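Side-chain contacts in beta-xylanase (Roseburia intestinalis L1-82, PDB 6SGF), which binds xylan with low affinity as the CBM86 module of a multidomain enzyme that probably hydrolyses internal beta-1,4-xylosidic linkages of xylan: residues 47-51 with 52-56; 77-81 with 82-86. All blocks are in the same frame, centred on the assembly; numbering follows the deposited sequence.

Contact 1: 47-51 with 52-56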
# COMPACT_ATOMS: atom_id res chain seq x y z
N GLU B 47 -1.73 -9.69 12.40
CA GLU B 47 -1.24 -9.78 13.78
C GLU B 47 -2.06 -8.78 14.56
O GLU B 47 -2.36 -7.73 14.02
CB GLU B 47 0.24 -9.40 13.79
CG GLU B 47 0.42 -7.89 13.44
CD GLU B 47 1.25 -7.70 12.18
OE1 GLU B 47 0.94 -8.43 11.20
OE2 GLU B 47 2.21 -6.91 12.19
N SER B 48 -2.51 -9.09 15.75
CA SER B 48 -3.23 -8.03 16.44
C SER B 48 -2.25 -7.08 17.10
O SER B 48 -1.06 -7.38 17.25
CB SER B 48 -4.33 -8.63 17.30
OG SER B 48 -3.92 -9.87 17.89
N ILE B 49 -2.73 -5.87 17.28
CA ILE B 49 -2.01 -4.72 17.80
C ILE B 49 -2.81 -4.28 19.01
O ILE B 49 -4.04 -4.19 18.94
CB ILE B 49 -1.94 -3.60 16.76
CG1 ILE B 49 -1.35 -4.14 15.45
CG2 ILE B 49 -1.20 -2.43 17.28
CD1 ILE B 49 -1.66 -3.30 14.20
N GLU B 50 -2.13 -4.09 20.13
CA GLU B 50 -2.81 -3.65 21.34
C GLU B 50 -3.41 -2.28 21.12
O GLU B 50 -2.75 -1.34 20.68
CB GLU B 50 -1.84 -3.60 22.52
CG GLU B 50 -1.30 -4.95 22.97
CD GLU B 50 -2.40 -5.90 23.35
OE1 GLU B 50 -3.38 -5.44 23.98
OE2 GLU B 50 -2.28 -7.10 23.01
N MET B 51 -4.66 -2.16 21.51
CA MET B 51 -5.32 -0.89 21.35
C MET B 51 -4.58 0.24 22.08
O MET B 51 -4.50 1.34 21.54
CB MET B 51 -6.75 -0.96 21.87
CG MET B 51 -7.39 0.42 22.04
SD MET B 51 -7.91 0.85 20.37
CE MET B 51 -9.46 -0.02 20.32
N SER B 52 -4.10 0.02 23.31
CA SER B 52 -3.53 1.16 24.03
C SER B 52 -2.29 1.71 23.34
O SER B 52 -1.81 2.79 23.71
CB SER B 52 -3.12 0.88 25.47
OG SER B 52 -1.71 0.56 25.56
N GLN B 53 -1.68 0.95 22.40
CA GLN B 53 -0.46 1.41 21.73
C GLN B 53 -0.73 2.26 20.48
O GLN B 53 0.22 2.79 19.91
CB GLN B 53 0.45 0.26 21.23
CG GLN B 53 0.85 -0.84 22.17
CD GLN B 53 1.54 -2.00 21.41
OE1 GLN B 53 2.70 -2.33 21.67
NE2 GLN B 53 0.82 -2.60 20.46
N VAL B 54 -1.97 2.37 20.02
CA VAL B 54 -2.24 2.93 18.70
C VAL B 54 -2.72 4.37 18.82
O VAL B 54 -3.68 4.65 19.55
CB VAL B 54 -3.28 2.08 17.94
CG1 VAL B 54 -3.63 2.72 16.62
CG2 VAL B 54 -2.76 0.68 17.72
N ASN B 55 -2.06 5.27 18.11
CA ASN B 55 -2.52 6.65 18.07
C ASN B 55 -3.53 6.88 16.97
O ASN B 55 -4.53 7.57 17.18
CB ASN B 55 -1.35 7.62 17.88
CG ASN B 55 -1.76 9.03 18.15
OD1 ASN B 55 -2.27 9.34 19.22
ND2 ASN B 55 -1.57 9.91 17.17
N ALA B 56 -3.33 6.28 15.80
CA ALA B 56 -4.15 6.60 14.65
C ALA B 56 -4.20 5.39 13.73
O ALA B 56 -3.21 4.66 13.60
CB ALA B 56 -3.58 7.83 13.90
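Ile-49 and Val-54 form the apolar side of a tight local turn, their branches crossing at about a right angle with Ile-49 CG2 3.5 Å from Val-54 CG2. In Ile-49 that methyl stands opposite the backbone N, leaving the longer CG1 arm beside it; the side chain packs on Phe-9 and Phe-128. Val-54 CG2 also lies 3.6 Å from Glu-50 O. Beta-branched residues suit both places, being compatible with extended backbone and carrying apolar bulk close to it. The flexible Met-51 chain, bent at chi2 and chi3, turns away to pack against Asn-74, Asn-83 and Pro-98.

The polar bonds belong to the backbone. Gln-53 N donates to Glu-50 O (3.1 Å, N-H...O angle 150°) and Val-54 N to Met-51 O (3.1 Å, a nearly straight 172°), two successive i to i+3 bonds that wind the chain into a short 3-10 turn.

On the outer side the aliphatic parts of Glu-50 and Gln-53 pass over each other, Gln-53 CG being 3.9 Å from Glu-50 CB, as suits long polar residues at a surface.

The turn carries the chain from strand 40-50 to strand 54-62, and so from one antiparallel sheet of the beta-sandwich to the other. Ile-49 and Met-51 pair through their backbones with Ile-104 and Gly-102, whereas beyond the turn Asn-55 and Ala-56 both face Glu-129 in a classic beta bulge.

Contact 2: 77-81 with 82-86. With XYP (beta-D-xylopyranose), chain H; XYP (beta-D-xylopyranose), chain C.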
# COMPACT_ATOMS: atom_id res chain seq x y z
N ASP B 77 -18.41 -8.19 18.73
CA ASP B 77 -19.19 -8.56 17.56
C ASP B 77 -19.29 -7.42 16.56
O ASP B 77 -19.57 -7.67 15.37
CB ASP B 77 -20.60 -8.96 18.00
CG ASP B 77 -20.63 -10.30 18.72
OD1 ASP B 77 -19.78 -11.15 18.40
OD2 ASP B 77 -21.51 -10.48 19.59
N ASP B 78 -19.21 -6.18 17.03
CA ASP B 78 -19.13 -5.00 16.18
C ASP B 78 -18.10 -4.05 16.75
O ASP B 78 -17.65 -4.18 17.88
CB ASP B 78 -20.49 -4.30 16.06
CG ASP B 78 -20.68 -3.65 14.70
OD1 ASP B 78 -19.67 -3.30 14.03
OD2 ASP B 78 -21.87 -3.50 14.31
N ALA B 79 -17.73 -3.06 15.95
CA ALA B 79 -16.85 -2.00 16.43
C ALA B 79 -17.64 -1.10 17.36
O ALA B 79 -18.84 -0.90 17.17
CB ALA B 79 -16.30 -1.19 15.25
N THR B 80 -16.97 -0.57 18.37
CA THR B 80 -17.65 0.40 19.23
C THR B 80 -17.88 1.73 18.50
O THR B 80 -17.23 2.06 17.50
CB THR B 80 -16.87 0.67 20.52
OG1 THR B 80 -15.67 1.40 20.23
CG2 THR B 80 -16.51 -0.61 21.23
N ALA B 81 -18.83 2.51 19.01
CA ALA B 81 -19.14 3.79 18.38
C ALA B 81 -17.93 4.72 18.38
O ALA B 81 -17.70 5.44 17.41
CB ALA B 81 -20.33 4.44 19.10
N ALA B 82 -17.14 4.70 19.45
CA ALA B 82 -15.93 5.53 19.53
C ALA B 82 -14.89 5.15 18.47
O ALA B 82 -14.01 5.96 18.16
CB ALA B 82 -15.33 5.42 20.92
N ASN B 83 -14.95 3.92 17.97
CA ASN B 83 -13.99 3.41 17.00
C ASN B 83 -14.56 3.31 15.59
O ASN B 83 -14.03 2.55 14.76
CB ASN B 83 -13.48 2.08 17.51
CG ASN B 83 -12.62 2.24 18.73
OD1 ASN B 83 -11.98 3.28 18.91
ND2 ASN B 83 -12.61 1.24 19.58
N THR B 84 -15.60 4.10 15.30
CA THR B 84 -16.29 4.14 14.02
C THR B 84 -16.47 5.59 13.61
O THR B 84 -16.79 6.44 14.44
CB THR B 84 -17.66 3.46 14.11
OG1 THR B 84 -17.51 2.14 14.65
CG2 THR B 84 -18.31 3.36 12.74
N GLN B 85 -16.29 5.88 12.33
CA GLN B 85 -16.64 7.20 11.80
C GLN B 85 -17.55 6.95 10.62
O GLN B 85 -17.34 5.99 9.88
CB GLN B 85 -15.40 8.00 11.42
CG GLN B 85 -14.64 8.50 12.63
CD GLN B 85 -13.78 9.71 12.33
OE1 GLN B 85 -13.77 10.23 11.21
NE2 GLN B 85 -13.06 10.19 13.35
N TYR B 86 -18.59 7.77 10.46
CA TYR B 86 -19.59 7.55 9.44
C TYR B 86 -19.65 8.67 8.40
O TYR B 86 -19.38 9.83 8.71
CB TYR B 86 -20.97 7.44 10.07
CG TYR B 86 -21.16 6.45 11.17
CD1 TYR B 86 -21.55 5.16 10.89
CD2 TYR B 86 -20.99 6.82 12.52
CE1 TYR B 86 -21.77 4.24 11.93
CE2 TYR B 86 -21.21 5.92 13.55
CZ TYR B 86 -21.60 4.63 13.23
OH TYR B 86 -21.82 3.70 14.22
C1 XYP H . -25.57 1.75 12.67
C2 XYP H . -25.70 2.54 13.97
C3 XYP H . -26.20 3.92 13.76
C4 XYP H . -25.35 4.60 12.76
C5 XYP H . -25.14 3.79 11.47
O2 XYP H . -26.61 1.87 14.86
O3 XYP H . -26.07 4.66 15.00
O4 XYP H . -25.94 5.81 12.29
O5 XYP H . -24.59 2.48 11.78
C1 XYP C . -25.14 -3.30 11.34
C2 XYP C . -23.77 -2.62 11.34
C3 XYP C . -23.81 -1.41 12.20
C4 XYP C . -25.00 -0.52 11.90
C5 XYP C . -26.34 -1.27 11.91
O2 XYP C . -22.79 -3.59 11.73
O3 XYP C . -22.58 -0.66 11.98
O4 XYP C . -25.00 0.51 12.89
O5 XYP C . -26.22 -2.35 10.93
O HOH W 1 -19.38 0.27 14.50
O HOH W 2 -14.09 -1.12 18.46
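Thr-80 and Thr-84 meet through the backbone oxygen of the first and the hydroxyl of the second: Thr-84 OG1 donates to Thr-80 O at 2.9 Å. With chi1 at -53° the hydroxyl of Thr-84 sits beside its own backbone N and turns back to the loop, while CG2 is sent to the side of Tyr-86. Thr-80 O is gripped twice, since Asn-83 N reaches it at 3.0 Å from the opposite face of the carbonyl plane. A water bridges this corner, donating both to Thr-84 OG1 (2.6 Å) and to Ala-79 O.

The side chains of Thr-80 and Asn-83 run alongside each other and point the same way. Their ends are close, OG1 of Thr-80 being 3.1 Å from ND2 of Asn-83, but the angle is poor for a hydrogen bond; a second water instead links Asn-83 ND2 to Thr-80 N. The buried amide suits its place by serving two directions, because Asn-83 OD1 accepts from Ser-99 N.

These turns lead the loop after strand 68-73 into strand 84-88, an outermost strand of the five-stranded sheet, beside the glycan pocket of this beta-sandwich module. Here the methyl of Thr-84 lies 3.5 Å above one face of the Tyr-86 ring, offset toward its rim. The C4-O4 end of a xylose lies over the opposite face, while its O5 reaches the rim, 3.3 Å from Tyr-86 CE1. The flat ring lets the sugar lie against it, displaced toward the CE1 edge. Asp-78 contributes a polar grip instead: O2 of a different xylose donates to its OD2 (2.7 Å), while OD1 accepts from Ala-79 N on the anti side and forms a salt bridge with Lys-71, whose NZ is also hydrogen-bonded to xylose.

Both contacts are local chain reversals built on i to i+3 backbone bonds, and each is part buried and part exposed. Both reach the five-stranded sheet, contact 1 through strand 40-50 and contact 2 through its outermost strand 84-88, but only contact 1 crosses to the other sheet. Their chemistry follows their place: 47-56 turns methyls inward and leaves polar chains outside, whereas 77-86 uses hydroxyls, an amide and waters within the loop and presents a carboxylate and an aromatic ring to xylose. About 15 Å apart between centres, they nevertheless touch through buried side chains, Met-51 CE lying 3.5 Å from Asn-83 ND2, with Pro-98 contacting both residues.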